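Local atomic coordinates of 5'-Methylthioadenosine Nucleosidase (Arabidopsis thaliana, PDB entry 2QTG), a protein that is a nucleosidase-type member of the phosphorylase superfamily that folds around a large mixed beta sheet flanked by helices. Residues V30-M35 with I111-T116; A34-A39 with V76-R81; D88-V93 with D200-A205. All coordinates share one frame; numbering follows the deposited sequence.

Contact 1: residues V30-M35 with I111-T116; sequences VFVIAM and IINAGT. With MTH (2-(4-amino-pyrrolo[2,3-D]pyrimidin-7-yl)-5-methylsulfanylmethyl-tetrahydro-furan-3,4-diol), chain C.
V30-V32 and I111-N113 are neighbouring parallel strands, and here the contact is tight. I112 N gives to V30 O at 2.8 Å, almost straight (168°), and I112 O takes V32 N in return. F31 and I112 lie side by side: I112 CB sits over one ring face toward the rim, a CH-pi contact 4.1 Å from the F31 ring centroid, while A114 CB meets the ring edge. Among the residues facing the other way, I111 turns its CD1 to within 3.6 Å of V30 CB. N113 carries CG anti to its backbone N (chi1 178°), which lays ND2 beside the strand to reach V32 O at 2.9 Å, the oxygen lying in the amide plane; N113 OD1 is hydrogen-bonded to K221. Beyond V32 the chains begin to separate: A114 N reaches V32 O only weakly, though I33 still packs on A114. A water accepts from A34 N and lies within bonding distance of A114 O. This looser end, where M35 and T116 are partly exposed, borders MTH; T116 OG1 is hydrogen-bonded to E38. Strand 28-32 lies between strands 72-78 and 110-119, the latter also pairing with 217-226, while helix 234-259 packs on F31 and I112.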
loop_
_atom_site.group_PDB
_atom_site.type_symbol
_atom_site.label_atom_id
_atom_site.label_comp_id
_atom_site.label_asym_id
_atom_site.label_seq_id
_atom_site.Cartn_x
_atom_site.Cartn_y
_atom_site.Cartn_z
ATOM N N VAL A 30 0.860 19.382 -4.379
ATOM C CA VAL A 30 1.705 18.209 -4.536
ATOM C C VAL A 30 1.187 17.302 -5.683
ATOM O O VAL A 30 0.029 16.875 -5.683
ATOM C CB VAL A 30 1.828 17.388 -3.211
ATOM C CG1 VAL A 30 2.462 16.017 -3.456
ATOM C CG2 VAL A 30 2.618 18.149 -2.160
ATOM N N PHE A 31 2.049 17.042 -6.654
ATOM C CA PHE A 31 1.843 15.993 -7.687
ATOM C C PHE A 31 2.453 14.671 -7.217
ATOM O O PHE A 31 3.632 14.607 -6.871
ATOM C CB PHE A 31 2.495 16.367 -9.001
ATOM C CG PHE A 31 1.728 17.340 -9.804
ATOM C CD1 PHE A 31 1.781 18.711 -9.493
ATOM C CD2 PHE A 31 0.949 16.912 -10.882
ATOM C CE1 PHE A 31 1.072 19.621 -10.242
ATOM C CE2 PHE A 31 0.224 17.832 -11.653
ATOM C CZ PHE A 31 0.281 19.169 -11.335
ATOM N N VAL A 32 1.639 13.618 -7.173
ATOM C CA VAL A 32 2.160 12.267 -6.888
ATOM C C VAL A 32 2.231 11.490 -8.206
ATOM O O VAL A 32 1.189 11.169 -8.811
ATOM C CB VAL A 32 1.263 11.493 -5.846
ATOM C CG1 VAL A 32 1.688 10.018 -5.758
ATOM C CG2 VAL A 32 1.352 12.177 -4.474
ATOM N N ILE A 33 3.448 11.224 -8.684
ATOM C CA ILE A 33 3.597 10.634 -10.010
ATOM C C ILE A 33 4.434 9.355 -9.883
ATOM O O ILE A 33 5.558 9.389 -9.375
ATOM C CB ILE A 33 4.200 11.621 -11.095
ATOM C CG1 ILE A 33 3.376 12.945 -11.221
ATOM C CG2 ILE A 33 4.336 10.854 -12.452
ATOM C CD1 ILE A 33 4.026 14.066 -12.140
ATOM N N ALA A 34 3.893 8.239 -10.355
ATOM C CA ALA A 34 4.470 6.916 -10.017
ATOM C C ALA A 34 5.802 6.595 -10.746
ATOM O O ALA A 34 6.723 6.027 -10.143
ATOM C CB ALA A 34 3.469 5.833 -10.291
ATOM N N MET A 35 5.880 6.972 -12.021
ATOM C CA MET A 35 7.079 6.731 -12.843
ATOM C C MET A 35 7.805 8.016 -13.253
ATOM O O MET A 35 7.177 8.980 -13.721
ATOM C CB MET A 35 6.691 5.937 -14.099
ATOM C CG MET A 35 5.928 4.645 -13.790
ATOM S SD MET A 35 5.938 3.490 -15.170
ATOM C CE MET A 35 4.854 4.371 -16.279
ATOM N N ILE A 111 -3.697 17.541 -3.573
ATOM C CA ILE A 111 -2.850 16.532 -4.194
ATOM C C ILE A 111 -3.380 16.241 -5.604
ATOM O O ILE A 111 -4.583 16.112 -5.791
ATOM C CB ILE A 111 -2.942 15.199 -3.405
ATOM C CG1 ILE A 111 -2.482 15.334 -1.965
ATOM C CG2 ILE A 111 -2.292 13.965 -4.190
ATOM C CD1 ILE A 111 -1.072 15.697 -1.800
ATOM N N ILE A 112 -2.474 16.111 -6.563
ATOM C CA ILE A 112 -2.797 15.679 -7.899
ATOM C C ILE A 112 -1.997 14.406 -8.216
ATOM O O ILE A 112 -0.771 14.428 -8.356
ATOM C CB ILE A 112 -2.482 16.756 -8.972
ATOM C CG1 ILE A 112 -3.007 18.148 -8.558
ATOM C CG2 ILE A 112 -2.862 16.250 -10.430
ATOM C CD1 ILE A 112 -2.886 19.234 -9.585
ATOM N N ASN A 113 -2.711 13.302 -8.348
ATOM C CA ASN A 113 -2.141 12.043 -8.831
ATOM C C ASN A 113 -2.235 12.090 -10.357
ATOM O O ASN A 113 -3.302 12.029 -10.913
ATOM C CB ASN A 113 -2.885 10.839 -8.237
ATOM C CG ASN A 113 -2.377 9.475 -8.748
ATOM O OD1 ASN A 113 -3.178 8.572 -8.940
ATOM N ND2 ASN A 113 -1.041 9.335 -8.968
ATOM N N ALA A 114 -1.099 12.253 -11.028
ATOM C CA ALA A 114 -1.059 12.348 -12.502
ATOM C C ALA A 114 -0.245 11.185 -13.073
ATOM O O ALA A 114 0.833 10.879 -12.570
ATOM C CB ALA A 114 -0.430 13.689 -12.926
ATOM N N GLY A 115 -0.734 10.543 -14.129
ATOM C CA GLY A 115 0.011 9.462 -14.769
ATOM C C GLY A 115 -0.752 8.761 -15.882
ATOM O O GLY A 115 -1.874 9.155 -16.239
ATOM N N THR A 116 -0.141 7.719 -16.419
ATOM C CA THR A 116 -0.750 6.903 -17.480
ATOM C C THR A 116 -1.697 5.811 -16.901
ATOM O O THR A 116 -1.616 5.449 -15.714
ATOM C CB THR A 116 0.357 6.296 -18.404
ATOM O OG1 THR A 116 1.270 5.492 -17.618
ATOM C CG2 THR A 116 1.119 7.391 -19.093
HETATM C CS MTH C . 4.962 -0.238 -15.138
HETATM S "S5'" MTH C . 3.389 -0.730 -14.424
HETATM C "C5'" MTH C . 2.407 0.481 -15.263
HETATM C "C4'" MTH C . 2.349 1.880 -14.631
HETATM O "O4'" MTH C . 1.567 2.726 -15.509
HETATM C "C2'" MTH C . 0.191 2.077 -13.632
HETATM O "O2'" MTH C . -0.620 2.892 -12.752
HETATM C "C3'" MTH C . 1.664 1.954 -13.264
HETATM O "O3'" MTH C . 2.206 3.095 -12.575
HETATM C "C1'" MTH C . 0.183 2.715 -15.041
HETATM N N9 MTH C . -0.610 1.931 -15.966
HETATM C C8 MTH C . -0.557 1.995 -17.255
HETATM C C7 MTH C . -1.478 1.365 -17.837
HETATM C C5 MTH C . -1.977 0.429 -17.094
HETATM C C6 MTH C . -2.865 -0.591 -17.296
HETATM N N6 MTH C . -3.308 -0.924 -18.540
HETATM N N1 MTH C . -3.215 -1.258 -16.155
HETATM C C2 MTH C . -2.738 -0.899 -14.914
HETATM N N3 MTH C . -1.854 0.129 -14.727
HETATM C C4 MTH C . -1.487 0.824 -15.831
HETATM O O HOH W 1 1.589 8.214 -11.904
#

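Contact 2: residues A34-A39 with V76-R81. With MTH (2-(4-amino-pyrrolo[2,3-D]pyrimidin-7-yl)-5-methylsulfanylmethyl-tetrahydro-furan-3,4-diol), chain C.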
loop_
_atom_site.group_PDB
_atom_site.type_symbol
_atom_site.label_atom_id
_atom_site.label_comp_id
_atom_site.label_asym_id
_atom_site.label_seq_id
_atom_site.Cartn_x
_atom_site.Cartn_y
_atom_site.Cartn_z
ATOM N N ALA A 34 3.893 8.239 -10.355
ATOM C CA ALA A 34 4.470 6.916 -10.017
ATOM C C ALA A 34 5.802 6.595 -10.746
ATOM O O ALA A 34 6.723 6.027 -10.143
ATOM C CB ALA A 34 3.469 5.833 -10.291
ATOM N N MET A 35 5.880 6.972 -12.021
ATOM C CA MET A 35 7.079 6.731 -12.843
ATOM C C MET A 35 7.805 8.016 -13.253
ATOM O O MET A 35 7.177 8.980 -13.721
ATOM C CB MET A 35 6.691 5.937 -14.099
ATOM C CG MET A 35 5.928 4.645 -13.790
ATOM S SD MET A 35 5.938 3.490 -15.170
ATOM C CE MET A 35 4.854 4.371 -16.279
ATOM N N GLN A 36 9.132 8.025 -13.144
ATOM C CA GLN A 36 9.860 9.260 -13.446
ATOM C C GLN A 36 9.723 9.762 -14.876
ATOM O O GLN A 36 9.855 10.958 -15.099
ATOM C CB GLN A 36 11.325 9.207 -13.001
ATOM C CG GLN A 36 11.492 9.642 -11.523
ATOM C CD GLN A 36 12.905 9.375 -10.992
ATOM O OE1 GLN A 36 13.305 8.217 -10.751
ATOM N NE2 GLN A 36 13.661 10.452 -10.798
ATOM N N ALA A 37 9.419 8.867 -15.812
ATOM C CA ALA A 37 9.132 9.225 -17.205
ATOM C C ALA A 37 7.820 10.018 -17.359
ATOM O O ALA A 37 7.679 10.812 -18.298
ATOM C CB ALA A 37 9.074 7.959 -18.071
ATOM N N GLU A 38 6.850 9.758 -16.473
ATOM C CA GLU A 38 5.608 10.544 -16.386
ATOM C C GLU A 38 5.887 11.927 -15.710
ATOM O O GLU A 38 5.141 12.892 -15.928
ATOM C CB GLU A 38 4.511 9.773 -15.597
ATOM C CG GLU A 38 3.951 8.420 -16.162
ATOM C CD GLU A 38 3.189 7.539 -15.080
ATOM O OE1 GLU A 38 3.507 7.596 -13.873
ATOM O OE2 GLU A 38 2.254 6.773 -15.431
ATOM N N ALA A 39 6.921 12.005 -14.862
ATOM C CA ALA A 39 7.182 13.214 -14.100
ATOM C C ALA A 39 8.115 14.183 -14.825
ATOM O O ALA A 39 7.873 15.377 -14.814
ATOM C CB ALA A 39 7.741 12.897 -12.712
ATOM N N VAL A 76 6.561 17.948 -6.930
ATOM C CA VAL A 76 6.339 16.702 -7.648
ATOM C C VAL A 76 7.121 15.591 -6.932
ATOM O O VAL A 76 8.325 15.667 -6.771
ATOM C CB VAL A 76 6.712 16.786 -9.165
ATOM C CG1 VAL A 76 6.655 15.431 -9.830
ATOM C CG2 VAL A 76 5.815 17.814 -9.917
ATOM N N VAL A 77 6.399 14.556 -6.521
ATOM C CA VAL A 77 7.015 13.470 -5.784
ATOM C C VAL A 77 6.810 12.149 -6.501
ATOM O O VAL A 77 5.736 11.885 -7.092
ATOM C CB VAL A 77 6.542 13.395 -4.323
ATOM C CG1 VAL A 77 5.129 12.822 -4.240
ATOM C CG2 VAL A 77 7.530 12.586 -3.498
ATOM N N CYS A 78 7.889 11.351 -6.499
ATOM C CA CYS A 78 8.004 10.070 -7.189
ATOM C C CYS A 78 8.630 9.055 -6.224
ATOM O O CYS A 78 9.620 9.378 -5.545
ATOM C CB CYS A 78 8.908 10.185 -8.444
ATOM S SG CYS A 78 8.336 11.344 -9.706
ATOM N N PRO A 79 8.107 7.825 -6.190
ATOM C CA PRO A 79 8.698 6.816 -5.304
ATOM C C PRO A 79 10.112 6.357 -5.745
ATOM O O PRO A 79 10.836 5.723 -4.959
ATOM C CB PRO A 79 7.691 5.677 -5.351
ATOM C CG PRO A 79 7.036 5.815 -6.680
ATOM C CD PRO A 79 6.985 7.277 -6.988
ATOM N N GLY A 80 10.471 6.682 -6.987
ATOM C CA GLY A 80 11.802 6.442 -7.535
ATOM C C GLY A 80 12.150 5.004 -7.785
ATOM O O GLY A 80 11.279 4.151 -7.938
ATOM N N ARG A 81 13.446 4.728 -7.766
ATOM C CA ARG A 81 13.979 3.414 -8.134
ATOM C C ARG A 81 13.953 2.408 -7.030
ATOM O O ARG A 81 14.363 2.708 -5.916
ATOM C CB ARG A 81 15.432 3.563 -8.531
ATOM C CG ARG A 81 15.698 3.491 -9.983
ATOM C CD ARG A 81 17.198 3.343 -10.237
ATOM N NE ARG A 81 17.892 2.653 -9.149
ATOM C CZ ARG A 81 18.748 3.247 -8.318
ATOM N NH1 ARG A 81 19.035 4.550 -8.463
ATOM N NH2 ARG A 81 19.311 2.545 -7.340
HETATM C CS MTH C . 4.962 -0.238 -15.138
HETATM S "S5'" MTH C . 3.389 -0.730 -14.424
HETATM C "C5'" MTH C . 2.407 0.481 -15.263
HETATM C "C4'" MTH C . 2.349 1.880 -14.631
HETATM O "O4'" MTH C . 1.567 2.726 -15.509
HETATM C "C2'" MTH C . 0.191 2.077 -13.632
HETATM O "O2'" MTH C . -0.620 2.892 -12.752
HETATM C "C3'" MTH C . 1.664 1.954 -13.264
HETATM O "O3'" MTH C . 2.206 3.095 -12.575
HETATM C "C1'" MTH C . 0.183 2.715 -15.041
HETATM N N9 MTH C . -0.610 1.931 -15.966
HETATM C C8 MTH C . -0.557 1.995 -17.255
HETATM C C7 MTH C . -1.478 1.365 -17.837
HETATM C C5 MTH C . -1.977 0.429 -17.094
HETATM C C6 MTH C . -2.865 -0.591 -17.296
HETATM N N6 MTH C . -3.308 -0.924 -18.540
HETATM N N1 MTH C . -3.215 -1.258 -16.155
HETATM C C2 MTH C . -2.738 -0.899 -14.914
HETATM N N3 MTH C . -1.854 0.129 -14.727
HETATM C C4 MTH C . -1.487 0.824 -15.831
HETATM O O HOH W 2 9.252 6.717 -9.822
#
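A39, in the first turn of helix 36-46, drives its methyl into the side chains of strand 72-78: A39 CB lies 3.4 Å from C78 SG and 4.0 Å from V76 CG1. C78 holds SG beside its own backbone N and opposite the carbonyl carbon (chi1 -61°), which places the sulfur against the helix, where it is touched from a second direction by Q36 CG at 4.0 Å. Q36 itself runs out extended beyond CG (chi2 170°), so that its aliphatic part passes over C78 while the amide travels on past the end of the strand. There OE1 approaches G80 CA to 4.0 Å, a contact without a hydrogen bond, and NE2 is engaged by the hydroxyl of Y65 on strand 63-69. Just before the helix, the backbone of A34 does the touching. A34 O rests on the rim of the proline ring, 3.4 Å from P79 CD, and a water 2.6 Å from A34 O carries this carbonyl on to G80 N through a weak second bond. P79 is backed by P94 and I98 of helix 92-106. M35 is the N-cap, and E38, three residues on, reaches M35 N with its extended side chain and accepts it on OE1 at 3.1 Å, the N-H meeting OE1 from above the carboxylate plane (35° out of it). That is one half of a capping box, since methionine has no polar end to supply the other. M35 bends at its third torsion and lays SD and CE against MTH. A strand leading into a loop and then a helix N-terminus, at the carboxyl end of parallel strands, is the usual place for a ligand pocket in alpha/beta folds, and MTH is bound there.

Contact 3: residues D88-V93 with D200-A205; sequences DSVGTV and DMEGAA. With MTH (2-(4-amino-pyrrolo[2,3-D]pyrimidin-7-yl)-5-methylsulfanylmethyl-tetrahydro-furan-3,4-diol), chain C.
E202 sets CG opposite its carbonyl carbon (chi1 -58°) and then bends sharply at the next torsion (chi2 82°), curling its carboxylate back to G91. OE2 takes G91 N at 2.9 Å in a nearly straight bond (170°), using the anti lone pair. MTH meets the same carboxylate: its O3' donates to E202 OE2 at 2.7 Å and its O2' to E202 OE1 at 2.7 Å. OE2 is therefore held by two donors, and the G91 bond limits how far the carboxylate can turn away from the diol. M201 N adds a bond to MTH O2', donating to it at 2.9 Å. The M201 side chain is bent at its last torsion, so that SD lies 3.5 Å from MTH S5' while CE comes to 4.1 Å from V90 CG2, the two side chains crossing at a slant. V90 also turns CG1 toward MTH O3', forming with M201 an apolar lining beside the ligand. Further along, T92 CB packs on A205 CB at 3.6 Å, joining the first turns of helices 92-106 and 203-212; T92 OG1 is hydrogen-bonded to D179 and R141. D200, itself against the ligand, accepts G203 N on OD2 at 2.7 Å, an Asx motif at the start of helix 203-212, and forms a salt bridge to K221. The second subunit closes over this region, with Y151 of that chain hydrogen-bonded to V90 O and its I143 packing on M201. Two helix starts, with G91 and E202 at their N-cap positions, thus converge on a diol held by a glutamate and a neighbouring backbone N-H, consistent with a ligand pocket of the phosphorylase superfamily.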
loop_
_atom_site.group_PDB
_atom_site.type_symbol
_atom_site.label_atom_id
_atom_site.label_comp_id
_atom_site.label_asym_id
_atom_site.label_seq_id
_atom_site.Cartn_x
_atom_site.Cartn_y
_atom_site.Cartn_z
ATOM N N ASP A 88 11.140 1.694 -11.728
ATOM C CA ASP A 88 10.217 2.573 -10.983
ATOM C C ASP A 88 9.326 1.770 -10.028
ATOM O O ASP A 88 8.711 0.762 -10.410
ATOM C CB ASP A 88 9.310 3.439 -11.893
ATOM C CG ASP A 88 10.058 4.591 -12.549
ATOM O OD1 ASP A 88 10.455 5.580 -11.900
ATOM O OD2 ASP A 88 10.234 4.503 -13.760
ATOM N N SER A 89 9.266 2.264 -8.793
ATOM C CA SER A 89 8.517 1.655 -7.704
ATOM C C SER A 89 6.975 1.849 -7.794
ATOM O O SER A 89 6.331 2.479 -6.927
ATOM C CB SER A 89 9.093 2.151 -6.383
ATOM O OG SER A 89 10.372 1.559 -6.165
ATOM N N VAL A 90 6.409 1.287 -8.855
ATOM C CA VAL A 90 4.977 1.380 -9.173
ATOM C C VAL A 90 4.119 0.611 -8.151
ATOM O O VAL A 90 4.640 -0.188 -7.340
ATOM C CB VAL A 90 4.657 0.842 -10.624
ATOM C CG1 VAL A 90 5.278 1.709 -11.697
ATOM C CG2 VAL A 90 5.140 -0.646 -10.798
ATOM N N GLY A 91 2.808 0.879 -8.155
ATOM C CA GLY A 91 1.877 0.106 -7.330
ATOM C C GLY A 91 1.445 0.808 -6.055
ATOM O O GLY A 91 1.930 1.893 -5.730
ATOM N N THR A 92 0.476 0.207 -5.358
ATOM C CA THR A 92 -0.301 0.924 -4.336
ATOM C C THR A 92 0.517 1.220 -3.072
ATOM O O THR A 92 0.359 2.265 -2.467
ATOM C CB THR A 92 -1.582 0.152 -3.914
ATOM O OG1 THR A 92 -1.207 -1.104 -3.337
ATOM C CG2 THR A 92 -2.564 -0.038 -5.107
ATOM N N VAL A 93 1.433 0.329 -2.703
ATOM C CA VAL A 93 2.215 0.529 -1.471
ATOM C C VAL A 93 3.156 1.715 -1.511
ATOM O O VAL A 93 3.048 2.595 -0.663
ATOM C CB VAL A 93 2.887 -0.829 -0.972
ATOM C CG1 VAL A 93 3.902 -0.611 0.126
ATOM C CG2 VAL A 93 1.783 -1.760 -0.462
ATOM N N ASP A 200 -5.645 1.529 -13.364
ATOM C CA ASP A 200 -4.259 1.835 -12.996
ATOM C C ASP A 200 -3.781 0.994 -11.824
ATOM O O ASP A 200 -4.474 0.039 -11.392
ATOM C CB ASP A 200 -4.090 3.339 -12.714
ATOM C CG ASP A 200 -4.589 3.741 -11.323
ATOM O OD1 ASP A 200 -5.432 3.016 -10.749
ATOM O OD2 ASP A 200 -4.135 4.774 -10.817
ATOM N N MET A 201 -2.636 1.365 -11.277
ATOM C CA MET A 201 -2.047 0.611 -10.158
ATOM C C MET A 201 -1.780 1.443 -8.903
ATOM O O MET A 201 -1.238 0.903 -7.920
ATOM C CB MET A 201 -0.767 -0.099 -10.623
ATOM C CG MET A 201 -1.041 -1.142 -11.719
ATOM S SD MET A 201 0.460 -1.588 -12.676
ATOM C CE MET A 201 1.469 -2.452 -11.482
ATOM N N GLU A 202 -2.148 2.741 -8.926
ATOM C CA GLU A 202 -1.947 3.571 -7.742
ATOM C C GLU A 202 -3.139 4.369 -7.204
ATOM O O GLU A 202 -3.163 4.664 -6.004
ATOM C CB GLU A 202 -0.782 4.563 -7.906
ATOM C CG GLU A 202 0.592 3.974 -8.208
ATOM C CD GLU A 202 0.806 3.637 -9.695
ATOM O OE1 GLU A 202 0.187 4.295 -10.550
ATOM O OE2 GLU A 202 1.649 2.770 -9.982
ATOM N N GLY A 203 -4.070 4.764 -8.083
ATOM C CA GLY A 203 -5.019 5.845 -7.797
ATOM C C GLY A 203 -5.787 5.740 -6.496
ATOM O O GLY A 203 -5.764 6.668 -5.667
ATOM N N ALA A 204 -6.473 4.614 -6.311
ATOM C CA ALA A 204 -7.318 4.440 -5.114
ATOM C C ALA A 204 -6.551 4.424 -3.779
ATOM O O ALA A 204 -7.151 4.682 -2.717
ATOM C CB ALA A 204 -8.244 3.214 -5.268
ATOM N N ALA A 205 -5.245 4.099 -3.842
ATOM C CA ALA A 205 -4.350 4.085 -2.691
ATOM C C ALA A 205 -3.984 5.520 -2.324
ATOM O O ALA A 205 -3.977 5.869 -1.140
ATOM C CB ALA A 205 -3.073 3.244 -2.989
HETATM C CS MTH C . 4.962 -0.238 -15.138
HETATM S "S5'" MTH C . 3.389 -0.730 -14.424
HETATM C "C5'" MTH C . 2.407 0.481 -15.263
HETATM C "C4'" MTH C . 2.349 1.880 -14.631
HETATM O "O4'" MTH C . 1.567 2.726 -15.509
HETATM C "C2'" MTH C . 0.191 2.077 -13.632
HETATM O "O2'" MTH C . -0.620 2.892 -12.752
HETATM C "C3'" MTH C . 1.664 1.954 -13.264
HETATM O "O3'" MTH C . 2.206 3.095 -12.575
HETATM C "C1'" MTH C . 0.183 2.715 -15.041
HETATM N N9 MTH C . -0.610 1.931 -15.966
HETATM C C8 MTH C . -0.557 1.995 -17.255
HETATM C C7 MTH C . -1.478 1.365 -17.837
HETATM C C5 MTH C . -1.977 0.429 -17.094
HETATM C C6 MTH C . -2.865 -0.591 -17.296
HETATM N N6 MTH C . -3.308 -0.924 -18.540
HETATM N N1 MTH C . -3.215 -1.258 -16.155
HETATM C C2 MTH C . -2.738 -0.899 -14.914
HETATM N N3 MTH C . -1.854 0.129 -14.727
HETATM C C4 MTH C . -1.487 0.824 -15.831
#

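Each of the three contacts reaches MTH with some of its residues. Contacts 1 and 2 share A34 and M35, and their centres are about 8 Å apart; F31 O and V77 N probably bond across strands 28-32 and 72-78 at 2.8 Å. Contact 3 lies about 10 Å from contact 1 and 11 Å from contact 2, centre to centre. Its D88 OD1 probably accepts Q36 N at 3.0 Å, and its S89 N probably bonds to G80 O at 2.9 Å, tying residues 88-93 to both segments of contact 2. A34 CB, 3.5 Å from E202 CD, abuts the carboxylate that holds the diol. K199 and D225 supply further hydrogen bonds to MTH.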